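Local atomic coordinates of hypothetical protein PH1789 (Pyrococcus horikoshii, PDB entry 1WR2), a protein that is of unknown function but contains an ATP-grasp domain, an alpha/beta fold with antiparallel sheets flanked by helices. Residues M20-K26 with V228-L234; G33-P37 with G224-V228; I124-E128 with K209-L213; F132-F138 with T152-I158. All blocks are in the same frame, centred on the assembly; numbering follows the deposited sequence.

Contact 1 of 4, residues M20-K26 with V228-L234; sequences MVEYEAK and VDSRIIL
Lys26 NZ is held by three groups: it gives a hydrogen bond to Val228 O (3.0 Å) and meets Glu22 OE2 in a salt bridge modelled unusually short, its exact length doubtful, while Glu39 supplies a further carboxylate. The site lies in the ATP-grasp domain, where the helix that starts at Glu22 crosses strand 230-234 almost perpendicularly, their axes 7.0 Å apart at 83°. Lys26 is fully extended beyond CG, which carries NZ to the carbonyl of Val228, just before strand 230-234; NZ stands well above the plane of that carbonyl. Glu22 OE2 answers with its anti lone pair. The carboxylates of Glu22 and Asp229 are stacked, their planes 25° apart, with Glu22 OE1 and Asp229 OD1 at 3.5 Å. Lys71 bonds to both acids and Lys62 to Glu22, which would offset this gathering of negative charge. At the other end, Met20 N donates to Ile232 O over 2.9 Å in a nearly straight bond (169°). Between the two ends Ala25 CB packs on Ile232 CG1 at 3.7 Å. Met20 runs alongside Ile232; its SD touches Ile232 CG2 at 3.6 Å and its CG meets Leu234 CD1 at 3.8 Å.

Contact 2 of 4, residues G33-P37 with G224-V228; sequences GLPVP and GAVIV
A single backbone hydrogen bond joins Pro35 to Ile227, where the loop between helix 22-30 and strand 40-42 passes over strand 225-227 in the ATP-grasp domain. Ile227 N reaches Pro35 O over 2.8 Å with an N-H...O angle of 167°, and the C=O points almost straight at the donor. Pro35 is the centre of an inverse gamma turn, in which Val36 N makes a weak bond to Leu34 O; the turn leaves the Pro35 carbonyl directed at the strand. The touching parts, 34-37 and 225-227, run 82° apart, so this is a crossing and not a sheet pairing. Apolar contacts gather on Ile227: with CG1 anti to the carbonyl carbon and chi2 extended (167°), CD1 is sent to the loop, where it touches Leu34 CB at 3.7 Å, Pro35 CD at 4.0 Å and Val36 CG2 at 4.0 Å. Met193 of helix 187-203 also touches Leu34, Pro35 and Ala225. At the far end the Pro37 ring crosses Val226 at about a right angle, its CD 3.3 Å from Val226 CG2, tighter than usual for two carbons. Carbon-to-oxygen contacts are also made by the prolines: Pro35 CB lies 3.3 Å from Ala225 O, and Pro37 CD 3.5 Å from Ile227 O.

Contact 3 of 4, residues I124-E128 with K209-L213; sequences IGVTE and KEMDL
Met211 holds CG between its own backbone N and carbonyl carbon (chi1 70°), which brings that carbon to Val126 CB at 3.6 Å; Val126, with CG1 anti to its N (chi1 172°), has CG2 beside that nitrogen and 3.9 Å from Met211 CG. The two side chains run alongside each other. They belong to two neighbouring antiparallel strands of the six-stranded sheet in the ATP-grasp domain, with directions 176° apart. Ile124 with Leu213 and Val126 with Met211 form hydrogen-bonded pairs; the shortest of the four bonds, though the most bent, is Val126 N to Met211 O, 2.7 Å. Between them Gly125 and Asp212 form a non-hydrogen-bonded pair, with a CA-H...O contact from Asp212 CA to Ile124 O at 3.1 Å. Ile124, Val126, Met211 and Leu213 share one face, which helix 187-203 covers through Met193, Val197 and Val201. On the other face Asp212 CB lies beside Gly125 CA at 3.9 Å. Near the end of the pairing, Lys209 and Glu210 both face Ile233 in a classic beta bulge, and Glu210 OE2 is held by Arg231. Glu210 OE1 in turn accepts from a water at 3.1 Å, and that water accepts from Glu128 N at 3.0 Å.

Contact 4 of 4, residues F132-F138 with T152-I158; sequences FGHAIMF and TFRLVPI
The Phe138 ring has Thr152 OG1 at its edge, near its plane; this hydroxyl lies 4.2 Å from Phe138 CB and is hydrogen-bonded to Met166 O. Two other rings are met obliquely: Phe132 CD1 by Leu155 CD1 at 4.1 Å, and Phe153 CD1 by Ala135 CB at 4.3 Å. The Arg154 guanidinium, its chain bent at chi2 and chi3, folds back so that NH1 donates to Phe153 O (3.0 Å), with this oxygen close to the guanidinium plane; Glu169 is its salt-bridge partner. His134 NE2 is hydrogen-bonded to Ile208 O, away from segment 152-158. Across the strands, Ile136 with Arg154 and Phe138 with Thr152 are hydrogen-bonded pairs, and Val156 N extends the pairing to His134 O at 3.0 Å, nearly straight at 176°. Ile136 carries the apolar side that faces helix 187-203: its CB packs on Val156 CG2 at 3.8 Å and its CG2, set between the backbone N and carbonyl carbon, touches Ile158 CG2 at 3.7 Å. On the reverse face Met137 CG lies against Phe153 CB at 3.8 Å. Strand 152-155, joined to 133-140 through a short intervening helix, is an outermost strand, within this chain, of the six-stranded antiparallel sheet of the ATP-grasp domain.

Contacts 1, 3 and 4 follow one another across the same antiparallel sheet, while contact 2 adds a loop crossing over strand 225-234. Contacts 3 and 4, with centres about 9 Å apart, are joined by the pairing of strands 120-129 and 133-140: Gly125 O lies 2.7 Å from Met137 N and Thr127 O 2.8 Å from Ala135 N, both probable hydrogen bonds. Contacts 1 and 3, with centres about 11 Å apart, touch where strands 208-218 and 225-234 are neighbours, through the salt bridge of Arg231 NH2 with Glu210 OE2 (2.6 Å); contacts 1 and 4 do not touch, their nearest atoms being about 7 Å apart. Contact 2 shares Val228 with contact 1 and reaches contact 3 through Ile227 CD1 and Leu213 CD1 at 3.6 Å.

Contact 1 of 4, residues M20-K26 with V228-L234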
loop_
_atom_site.group_PDB
_atom_site.type_symbol
_atom_site.label_atom_id
_atom_site.label_comp_id
_atom_site.label_asym_id
_atom_site.label_seq_id
_atom_site.Cartn_x
_atom_site.Cartn_y
_atom_site.Cartn_z
ATOM N N MET A 20 -9.938 5.699 -0.334
ATOM C CA MET A 20 -9.193 5.765 -1.583
ATOM C C MET A 20 -8.846 4.356 -2.059
ATOM O O MET A 20 -8.506 3.489 -1.250
ATOM C CB MET A 20 -7.895 6.552 -1.386
ATOM C CG MET A 20 -8.084 7.949 -0.844
ATOM S SD MET A 20 -6.531 8.876 -0.803
ATOM C CE MET A 20 -6.378 9.351 -2.521
ATOM N N VAL A 21 -8.922 4.124 -3.367
ATOM C CA VAL A 21 -8.575 2.814 -3.915
ATOM C C VAL A 21 -7.055 2.740 -4.014
ATOM O O VAL A 21 -6.378 3.758 -3.950
ATOM C CB VAL A 21 -9.229 2.575 -5.306
ATOM C CG1 VAL A 21 -10.753 2.541 -5.157
ATOM C CG2 VAL A 21 -8.817 3.657 -6.272
ATOM N N GLU A 22 -6.521 1.538 -4.160
ATOM C CA GLU A 22 -5.077 1.345 -4.198
ATOM C C GLU A 22 -4.282 2.304 -5.078
ATOM O O GLU A 22 -3.286 2.859 -4.627
ATOM C CB GLU A 22 -4.746 -0.096 -4.600
ATOM C CG GLU A 22 -3.272 -0.450 -4.475
ATOM C CD GLU A 22 -2.994 -1.910 -4.803
ATOM O OE1 GLU A 22 -3.958 -2.707 -4.879
ATOM O OE2 GLU A 22 -1.811 -2.257 -4.975
ATOM N N TYR A 23 -4.715 2.523 -6.318
ATOM C CA TYR A 23 -3.943 3.402 -7.186
ATOM C C TYR A 23 -3.977 4.847 -6.733
ATOM O O TYR A 23 -2.999 5.565 -6.914
ATOM C CB TYR A 23 -4.383 3.266 -8.659
ATOM C CG TYR A 23 -5.635 4.015 -9.051
ATOM C CD1 TYR A 23 -5.613 5.392 -9.275
ATOM C CD2 TYR A 23 -6.846 3.344 -9.200
ATOM C CE1 TYR A 23 -6.780 6.083 -9.637
ATOM C CE2 TYR A 23 -8.010 4.020 -9.559
ATOM C CZ TYR A 23 -7.971 5.386 -9.774
ATOM O OH TYR A 23 -9.125 6.045 -10.106
ATOM N N GLU A 24 -5.082 5.277 -6.121
ATOM C CA GLU A 24 -5.192 6.666 -5.646
ATOM C C GLU A 24 -4.314 6.866 -4.419
ATOM O O GLU A 24 -3.666 7.899 -4.270
ATOM C CB GLU A 24 -6.637 7.009 -5.274
ATOM C CG GLU A 24 -7.615 6.871 -6.417
ATOM C CD GLU A 24 -9.057 6.981 -5.962
ATOM O OE1 GLU A 24 -9.376 6.449 -4.878
ATOM O OE2 GLU A 24 -9.866 7.585 -6.694
ATOM N N ALA A 25 -4.319 5.879 -3.528
ATOM C CA ALA A 25 -3.499 5.935 -2.320
ATOM C C ALA A 25 -2.029 6.028 -2.730
ATOM O O ALA A 25 -1.288 6.887 -2.246
ATOM C CB ALA A 25 -3.729 4.683 -1.474
ATOM N N LYS A 26 -1.612 5.150 -3.636
ATOM C CA LYS A 26 -0.225 5.136 -4.087
ATOM C C LYS A 26 0.233 6.430 -4.749
ATOM O O LYS A 26 1.415 6.772 -4.695
ATOM C CB LYS A 26 0.014 3.939 -4.998
ATOM C CG LYS A 26 0.049 2.636 -4.219
ATOM C CD LYS A 26 0.151 1.448 -5.144
ATOM C CE LYS A 26 0.327 0.154 -4.371
ATOM N NZ LYS A 26 0.357 -1.001 -5.323
ATOM N N VAL A 228 3.882 -2.742 -1.491
ATOM C CA VAL A 228 3.064 -3.593 -2.341
ATOM C C VAL A 228 1.597 -3.195 -2.444
ATOM O O VAL A 228 0.993 -3.293 -3.515
ATOM C CB VAL A 228 3.181 -5.060 -1.886
ATOM C CG1 VAL A 228 2.372 -5.968 -2.801
ATOM C CG2 VAL A 228 4.650 -5.468 -1.892
ATOM N N ASP A 229 1.013 -2.752 -1.340
ATOM C CA ASP A 229 -0.386 -2.330 -1.344
ATOM C C ASP A 229 -0.488 -1.223 -0.306
ATOM O O ASP A 229 0.394 -1.088 0.543
ATOM C CB ASP A 229 -1.299 -3.495 -0.950
ATOM C CG ASP A 229 -2.739 -3.292 -1.401
ATOM O OD1 ASP A 229 -3.174 -2.133 -1.536
ATOM O OD2 ASP A 229 -3.449 -4.296 -1.612
ATOM N N SER A 230 -1.554 -0.440 -0.369
ATOM C CA SER A 230 -1.754 0.656 0.572
ATOM C C SER A 230 -3.214 1.081 0.607
ATOM O O SER A 230 -3.934 0.959 -0.387
ATOM C CB SER A 230 -0.898 1.864 0.177
ATOM O OG SER A 230 -1.158 2.986 1.010
ATOM N N ARG A 231 -3.647 1.572 1.759
ATOM C CA ARG A 231 -5.012 2.044 1.894
ATOM C C ARG A 231 -4.988 3.373 2.631
ATOM O O ARG A 231 -4.206 3.568 3.567
ATOM C CB ARG A 231 -5.880 1.037 2.655
ATOM C CG ARG A 231 -5.565 0.911 4.122
ATOM C CD ARG A 231 -6.686 0.174 4.837
ATOM N NE ARG A 231 -7.147 0.917 6.006
ATOM C CZ ARG A 231 -8.426 1.049 6.348
ATOM N NH1 ARG A 231 -9.376 0.491 5.606
ATOM N NH2 ARG A 231 -8.755 1.734 7.437
ATOM N N ILE A 232 -5.820 4.298 2.172
ATOM C CA ILE A 232 -5.919 5.610 2.791
ATOM C C ILE A 232 -7.397 5.936 2.969
ATOM O O ILE A 232 -8.181 5.831 2.021
ATOM C CB ILE A 232 -5.257 6.706 1.918
ATOM C CG1 ILE A 232 -3.754 6.439 1.783
ATOM C CG2 ILE A 232 -5.483 8.078 2.533
ATOM C CD1 ILE A 232 -3.022 7.459 0.916
ATOM N N ILE A 233 -7.771 6.298 4.196
ATOM C CA ILE A 233 -9.146 6.677 4.512
ATOM C C ILE A 233 -9.120 8.174 4.814
ATOM O O ILE A 233 -8.408 8.624 5.715
ATOM C CB ILE A 233 -9.685 5.935 5.752
ATOM C CG1 ILE A 233 -9.660 4.420 5.511
ATOM C CG2 ILE A 233 -11.103 6.417 6.064
ATOM C CD1 ILE A 233 -10.371 3.976 4.242
ATOM N N LEU A 234 -9.895 8.937 4.053
ATOM C CA LEU A 234 -9.944 10.380 4.217
ATOM C C LEU A 234 -11.046 10.852 5.158
ATOM O O LEU A 234 -12.022 10.142 5.411
ATOM C CB LEU A 234 -10.123 11.042 2.848
ATOM C CG LEU A 234 -9.040 10.749 1.805
ATOM C CD1 LEU A 234 -9.490 11.282 0.448
ATOM C CD2 LEU A 234 -7.719 11.385 2.230
HETATM O O HOH W 1 -6.883 1.258 -0.962
HETATM O O HOH W 2 -8.325 2.879 1.331
#

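Contact 2 of 4, residues G33-P37 with G224-V228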
loop_
_atom_site.group_PDB
_atom_site.type_symbol
_atom_site.label_atom_id
_atom_site.label_comp_id
_atom_site.label_asym_id
_atom_site.label_seq_id
_atom_site.Cartn_x
_atom_site.Cartn_y
_atom_site.Cartn_z
ATOM N N GLY A 33 7.658 10.663 -2.362
ATOM C CA GLY A 33 8.863 9.893 -2.610
ATOM C C GLY A 33 8.975 8.497 -2.037
ATOM O O GLY A 33 10.062 7.925 -2.054
ATOM N N LEU A 34 7.877 7.949 -1.528
ATOM C CA LEU A 34 7.877 6.596 -0.974
ATOM C C LEU A 34 8.114 5.589 -2.098
ATOM O O LEU A 34 7.742 5.835 -3.239
ATOM C CB LEU A 34 6.540 6.321 -0.275
ATOM C CG LEU A 34 6.442 6.959 1.111
ATOM C CD1 LEU A 34 4.996 7.084 1.556
ATOM C CD2 LEU A 34 7.250 6.097 2.085
ATOM N N PRO A 35 8.727 4.435 -1.782
ATOM C CA PRO A 35 9.015 3.404 -2.784
ATOM C C PRO A 35 7.836 2.609 -3.332
ATOM O O PRO A 35 7.525 1.531 -2.839
ATOM C CB PRO A 35 10.012 2.509 -2.069
ATOM C CG PRO A 35 9.482 2.526 -0.666
ATOM C CD PRO A 35 9.198 4.009 -0.451
ATOM N N VAL A 36 7.192 3.151 -4.355
ATOM C CA VAL A 36 6.071 2.484 -5.006
ATOM C C VAL A 36 6.512 2.195 -6.437
ATOM O O VAL A 36 6.820 3.117 -7.189
ATOM C CB VAL A 36 4.831 3.390 -5.067
ATOM C CG1 VAL A 36 3.718 2.688 -5.837
ATOM C CG2 VAL A 36 4.381 3.759 -3.657
ATOM N N PRO A 37 6.537 0.914 -6.837
ATOM C CA PRO A 37 6.952 0.539 -8.192
ATOM C C PRO A 37 5.956 0.958 -9.270
ATOM O O PRO A 37 4.790 1.245 -8.982
ATOM C CB PRO A 37 7.107 -0.975 -8.089
ATOM C CG PRO A 37 6.009 -1.339 -7.132
ATOM C CD PRO A 37 6.140 -0.276 -6.062
ATOM N N GLY A 224 17.222 -1.150 -0.354
ATOM C CA GLY A 224 15.899 -0.602 -0.103
ATOM C C GLY A 224 14.713 -1.498 0.207
ATOM O O GLY A 224 14.849 -2.610 0.719
ATOM N N ALA A 225 13.528 -0.979 -0.102
ATOM C CA ALA A 225 12.276 -1.689 0.132
ATOM C C ALA A 225 11.249 -1.278 -0.916
ATOM O O ALA A 225 11.497 -0.376 -1.718
ATOM C CB ALA A 225 11.758 -1.367 1.523
ATOM N N VAL A 226 10.091 -1.932 -0.896
ATOM C CA VAL A 226 9.035 -1.627 -1.852
ATOM C C VAL A 226 7.644 -1.803 -1.236
ATOM O O VAL A 226 7.389 -2.761 -0.508
ATOM C CB VAL A 226 9.169 -2.519 -3.114
ATOM C CG1 VAL A 226 8.880 -3.970 -2.773
ATOM C CG2 VAL A 226 8.250 -2.018 -4.205
ATOM N N ILE A 227 6.757 -0.857 -1.522
ATOM C CA ILE A 227 5.383 -0.884 -1.020
ATOM C C ILE A 227 4.521 -1.692 -1.989
ATOM O O ILE A 227 4.432 -1.363 -3.169
ATOM C CB ILE A 227 4.827 0.542 -0.909
ATOM C CG1 ILE A 227 5.654 1.334 0.107
ATOM C CG2 ILE A 227 3.361 0.507 -0.526
ATOM C CD1 ILE A 227 5.405 2.835 0.066
ATOM N N VAL A 228 3.882 -2.742 -1.491
ATOM C CA VAL A 228 3.064 -3.593 -2.341
ATOM C C VAL A 228 1.597 -3.195 -2.444
ATOM O O VAL A 228 0.993 -3.293 -3.515
ATOM C CB VAL A 228 3.181 -5.060 -1.886
ATOM C CG1 VAL A 228 2.372 -5.968 -2.801
ATOM C CG2 VAL A 228 4.650 -5.468 -1.892
#

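Contact 3 of 4, residues I124-E128 with K209-L213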
loop_
_atom_site.group_PDB
_atom_site.type_symbol
_atom_site.label_atom_id
_atom_site.label_comp_id
_atom_site.label_asym_id
_atom_site.label_seq_id
_atom_site.Cartn_x
_atom_site.Cartn_y
_atom_site.Cartn_z
ATOM N N ILE A 124 3.336 -0.628 8.035
ATOM C CA ILE A 124 3.374 0.705 8.610
ATOM C C ILE A 124 1.938 1.201 8.623
ATOM O O ILE A 124 1.295 1.312 7.571
ATOM C CB ILE A 124 4.244 1.670 7.791
ATOM C CG1 ILE A 124 5.722 1.291 7.941
ATOM C CG2 ILE A 124 4.008 3.098 8.257
ATOM C CD1 ILE A 124 6.671 2.127 7.089
ATOM N N GLY A 125 1.428 1.472 9.819
ATOM C CA GLY A 125 0.066 1.952 9.954
ATOM C C GLY A 125 -0.025 3.341 10.561
ATOM O O GLY A 125 0.887 3.795 11.247
ATOM N N VAL A 126 -1.141 4.008 10.299
ATOM C CA VAL A 126 -1.402 5.345 10.805
ATOM C C VAL A 126 -2.862 5.453 11.217
ATOM O O VAL A 126 -3.769 5.076 10.472
ATOM C CB VAL A 126 -1.100 6.423 9.734
ATOM C CG1 VAL A 126 -1.571 7.790 10.210
ATOM C CG2 VAL A 126 0.394 6.462 9.450
ATOM N N THR A 127 -3.082 5.931 12.431
ATOM C CA THR A 127 -4.428 6.132 12.944
ATOM C C THR A 127 -4.421 7.497 13.606
ATOM O O THR A 127 -3.350 8.066 13.851
ATOM C CB THR A 127 -4.813 5.070 13.992
ATOM O OG1 THR A 127 -3.911 5.131 15.105
ATOM C CG2 THR A 127 -4.769 3.682 13.374
ATOM N N GLU A 128 -5.608 8.029 13.869
ATOM C CA GLU A 128 -5.739 9.323 14.523
ATOM C C GLU A 128 -6.526 9.163 15.817
ATOM O O GLU A 128 -7.654 8.661 15.810
ATOM C CB GLU A 128 -6.468 10.321 13.626
ATOM C CG GLU A 128 -6.617 11.685 14.276
ATOM C CD GLU A 128 -7.361 12.669 13.409
ATOM O OE1 GLU A 128 -8.542 12.410 13.098
ATOM O OE2 GLU A 128 -6.766 13.702 13.038
ATOM N N LYS A 209 -7.609 10.385 7.787
ATOM C CA LYS A 209 -8.098 9.856 9.058
ATOM C C LYS A 209 -7.150 8.729 9.462
ATOM O O LYS A 209 -6.621 8.711 10.577
ATOM C CB LYS A 209 -9.515 9.312 8.888
ATOM C CG LYS A 209 -10.132 8.715 10.140
ATOM C CD LYS A 209 -11.559 8.237 9.848
ATOM C CE LYS A 209 -12.255 7.696 11.092
ATOM N NZ LYS A 209 -11.582 6.477 11.612
ATOM N N GLU A 210 -6.939 7.788 8.544
ATOM C CA GLU A 210 -6.045 6.665 8.797
ATOM C C GLU A 210 -5.499 6.076 7.503
ATOM O O GLU A 210 -6.016 6.332 6.419
ATOM C CB GLU A 210 -6.758 5.584 9.620
ATOM C CG GLU A 210 -8.122 5.186 9.094
ATOM C CD GLU A 210 -8.830 4.206 10.005
ATOM O OE1 GLU A 210 -8.983 4.505 11.210
ATOM O OE2 GLU A 210 -9.240 3.137 9.515
ATOM N N MET A 211 -4.433 5.296 7.618
ATOM C CA MET A 211 -3.848 4.684 6.438
ATOM C C MET A 211 -2.838 3.625 6.836
ATOM O O MET A 211 -2.530 3.435 8.011
ATOM C CB MET A 211 -3.141 5.749 5.591
ATOM C CG MET A 211 -1.867 6.289 6.239
ATOM S SD MET A 211 -1.124 7.697 5.385
ATOM C CE MET A 211 -0.243 6.904 4.082
ATOM N N ASP A 212 -2.327 2.925 5.840
ATOM C CA ASP A 212 -1.301 1.939 6.087
ATOM C C ASP A 212 -0.637 1.585 4.786
ATOM O O ASP A 212 -1.132 1.916 3.705
ATOM C CB ASP A 212 -1.864 0.681 6.757
ATOM C CG ASP A 212 -2.850 -0.056 5.886
ATOM O OD1 ASP A 212 -2.487 -0.433 4.748
ATOM O OD2 ASP A 212 -3.988 -0.265 6.347
ATOM N N LEU A 213 0.527 0.964 4.916
ATOM C CA LEU A 213 1.301 0.497 3.788
ATOM C C LEU A 213 1.375 -0.964 4.186
ATOM O O LEU A 213 2.047 -1.305 5.159
ATOM C CB LEU A 213 2.698 1.113 3.789
ATOM C CG LEU A 213 2.906 2.612 4.015
ATOM C CD1 LEU A 213 4.302 2.949 3.537
ATOM C CD2 LEU A 213 1.881 3.447 3.278
HETATM O O HOH W 3 -8.263 6.653 13.277
#

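Contact 4 of 4, residues F132-F138 with T152-I158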
loop_
_atom_site.group_PDB
_atom_site.type_symbol
_atom_site.label_atom_id
_atom_site.label_comp_id
_atom_site.label_asym_id
_atom_site.label_seq_id
_atom_site.Cartn_x
_atom_site.Cartn_y
_atom_site.Cartn_z
ATOM N N PHE A 132 -4.803 12.649 21.166
ATOM C CA PHE A 132 -3.398 12.804 20.794
ATOM C C PHE A 132 -3.041 13.012 19.329
ATOM O O PHE A 132 -1.865 13.175 19.004
ATOM C CB PHE A 132 -2.606 11.609 21.331
ATOM C CG PHE A 132 -2.521 11.561 22.835
ATOM C CD1 PHE A 132 -1.520 12.258 23.512
ATOM C CD2 PHE A 132 -3.453 10.847 23.573
ATOM C CE1 PHE A 132 -1.454 12.243 24.907
ATOM C CE2 PHE A 132 -3.398 10.824 24.974
ATOM C CZ PHE A 132 -2.395 11.526 25.640
ATOM N N GLY A 133 -4.030 13.006 18.444
ATOM C CA GLY A 133 -3.733 13.198 17.034
ATOM C C GLY A 133 -3.267 11.925 16.335
ATOM O O GLY A 133 -3.554 10.809 16.789
ATOM N N HIS A 134 -2.538 12.090 15.231
ATOM C CA HIS A 134 -2.053 10.953 14.455
ATOM C C HIS A 134 -0.871 10.223 15.065
ATOM O O HIS A 134 0.021 10.823 15.666
ATOM C CB HIS A 134 -1.670 11.376 13.029
ATOM C CG HIS A 134 -2.837 11.776 12.182
ATOM N ND1 HIS A 134 -3.316 13.067 12.133
ATOM C CD2 HIS A 134 -3.632 11.048 11.361
ATOM C CE1 HIS A 134 -4.356 13.119 11.319
ATOM N NE2 HIS A 134 -4.568 11.906 10.836
ATOM N N ALA A 135 -0.877 8.906 14.895
ATOM C CA ALA A 135 0.193 8.066 15.389
ATOM C C ALA A 135 0.607 7.133 14.267
ATOM O O ALA A 135 -0.226 6.696 13.461
ATOM C CB ALA A 135 -0.275 7.278 16.597
ATOM N N ILE A 136 1.899 6.843 14.210
ATOM C CA ILE A 136 2.441 5.957 13.211
ATOM C C ILE A 136 2.877 4.672 13.927
ATOM O O ILE A 136 3.457 4.721 15.013
ATOM C CB ILE A 136 3.630 6.625 12.488
ATOM C CG1 ILE A 136 4.132 5.724 11.357
ATOM C CG2 ILE A 136 4.738 6.948 13.494
ATOM C CD1 ILE A 136 5.007 6.461 10.350
ATOM N N MET A 137 2.563 3.531 13.320
ATOM C CA MET A 137 2.879 2.213 13.881
ATOM C C MET A 137 3.785 1.415 12.956
ATOM O O MET A 137 3.747 1.571 11.731
ATOM C CB MET A 137 1.594 1.391 14.086
ATOM C CG MET A 137 0.712 1.775 15.268
ATOM S SD MET A 137 0.010 3.444 15.207
ATOM C CE MET A 137 -1.380 3.239 14.068
ATOM N N PHE A 138 4.572 0.529 13.554
ATOM C CA PHE A 138 5.474 -0.334 12.810
ATOM C C PHE A 138 5.494 -1.713 13.448
ATOM O O PHE A 138 5.434 -1.841 14.669
ATOM C CB PHE A 138 6.898 0.215 12.812
ATOM C CG PHE A 138 7.898 -0.734 12.224
ATOM C CD1 PHE A 138 7.937 -0.959 10.850
ATOM C CD2 PHE A 138 8.766 -1.446 13.050
ATOM C CE1 PHE A 138 8.817 -1.879 10.305
ATOM C CE2 PHE A 138 9.657 -2.374 12.513
ATOM C CZ PHE A 138 9.683 -2.592 11.138
ATOM N N THR A 152 4.888 -1.308 17.493
ATOM C CA THR A 152 5.328 -0.188 18.313
ATOM C C THR A 152 4.729 1.051 17.651
ATOM O O THR A 152 4.344 0.991 16.477
ATOM C CB THR A 152 6.873 -0.086 18.343
ATOM O OG1 THR A 152 7.385 0.046 17.006
ATOM C CG2 THR A 152 7.466 -1.331 18.985
ATOM N N PHE A 153 4.628 2.155 18.387
ATOM C CA PHE A 153 4.061 3.371 17.815
ATOM C C PHE A 153 4.755 4.631 18.315
ATOM O O PHE A 153 5.557 4.589 19.256
ATOM C CB PHE A 153 2.552 3.449 18.110
ATOM C CG PHE A 153 2.217 3.999 19.470
ATOM C CD1 PHE A 153 2.063 5.373 19.664
ATOM C CD2 PHE A 153 2.063 3.150 20.560
ATOM C CE1 PHE A 153 1.758 5.894 20.933
ATOM C CE2 PHE A 153 1.759 3.656 21.831
ATOM C CZ PHE A 153 1.607 5.036 22.016
ATOM N N ARG A 154 4.442 5.750 17.670
ATOM C CA ARG A 154 5.015 7.042 18.026
ATOM C C ARG A 154 4.037 8.094 17.511
ATOM O O ARG A 154 3.306 7.838 16.551
ATOM C CB ARG A 154 6.372 7.205 17.333
ATOM C CG ARG A 154 7.533 7.589 18.239
ATOM C CD ARG A 154 7.584 6.719 19.475
ATOM N NE ARG A 154 8.945 6.338 19.826
ATOM C CZ ARG A 154 9.290 5.107 20.182
ATOM N NH1 ARG A 154 8.372 4.150 20.226
ATOM N NH2 ARG A 154 10.547 4.833 20.492
ATOM N N LEU A 155 3.998 9.263 18.141
ATOM C CA LEU A 155 3.099 10.308 17.664
ATOM C C LEU A 155 3.750 11.029 16.483
ATOM O O LEU A 155 4.964 11.239 16.459
ATOM C CB LEU A 155 2.776 11.305 18.781
ATOM C CG LEU A 155 1.961 10.716 19.931
ATOM C CD1 LEU A 155 1.606 11.810 20.939
ATOM C CD2 LEU A 155 0.694 10.076 19.366
ATOM N N VAL A 156 2.938 11.373 15.495
ATOM C CA VAL A 156 3.423 12.075 14.318
ATOM C C VAL A 156 3.407 13.575 14.639
ATOM O O VAL A 156 2.463 14.066 15.250
ATOM C CB VAL A 156 2.501 11.786 13.110
ATOM C CG1 VAL A 156 2.929 12.606 11.903
ATOM C CG2 VAL A 156 2.535 10.297 12.789
ATOM N N PRO A 157 4.445 14.322 14.227
ATOM C CA PRO A 157 5.642 13.918 13.486
ATOM C C PRO A 157 6.696 13.253 14.358
ATOM O O PRO A 157 6.850 13.584 15.534
ATOM C CB PRO A 157 6.137 15.235 12.904
ATOM C CG PRO A 157 5.861 16.178 14.040
ATOM C CD PRO A 157 4.453 15.781 14.464
ATOM N N ILE A 158 7.429 12.315 13.772
ATOM C CA ILE A 158 8.476 11.615 14.502
ATOM C C ILE A 158 9.836 12.089 14.005
ATOM O O ILE A 158 9.955 12.621 12.902
ATOM C CB ILE A 158 8.395 10.086 14.286
ATOM C CG1 ILE A 158 8.615 9.759 12.804
ATOM C CG2 ILE A 158 7.041 9.560 14.757
ATOM C CD1 ILE A 158 8.606 8.276 12.482
#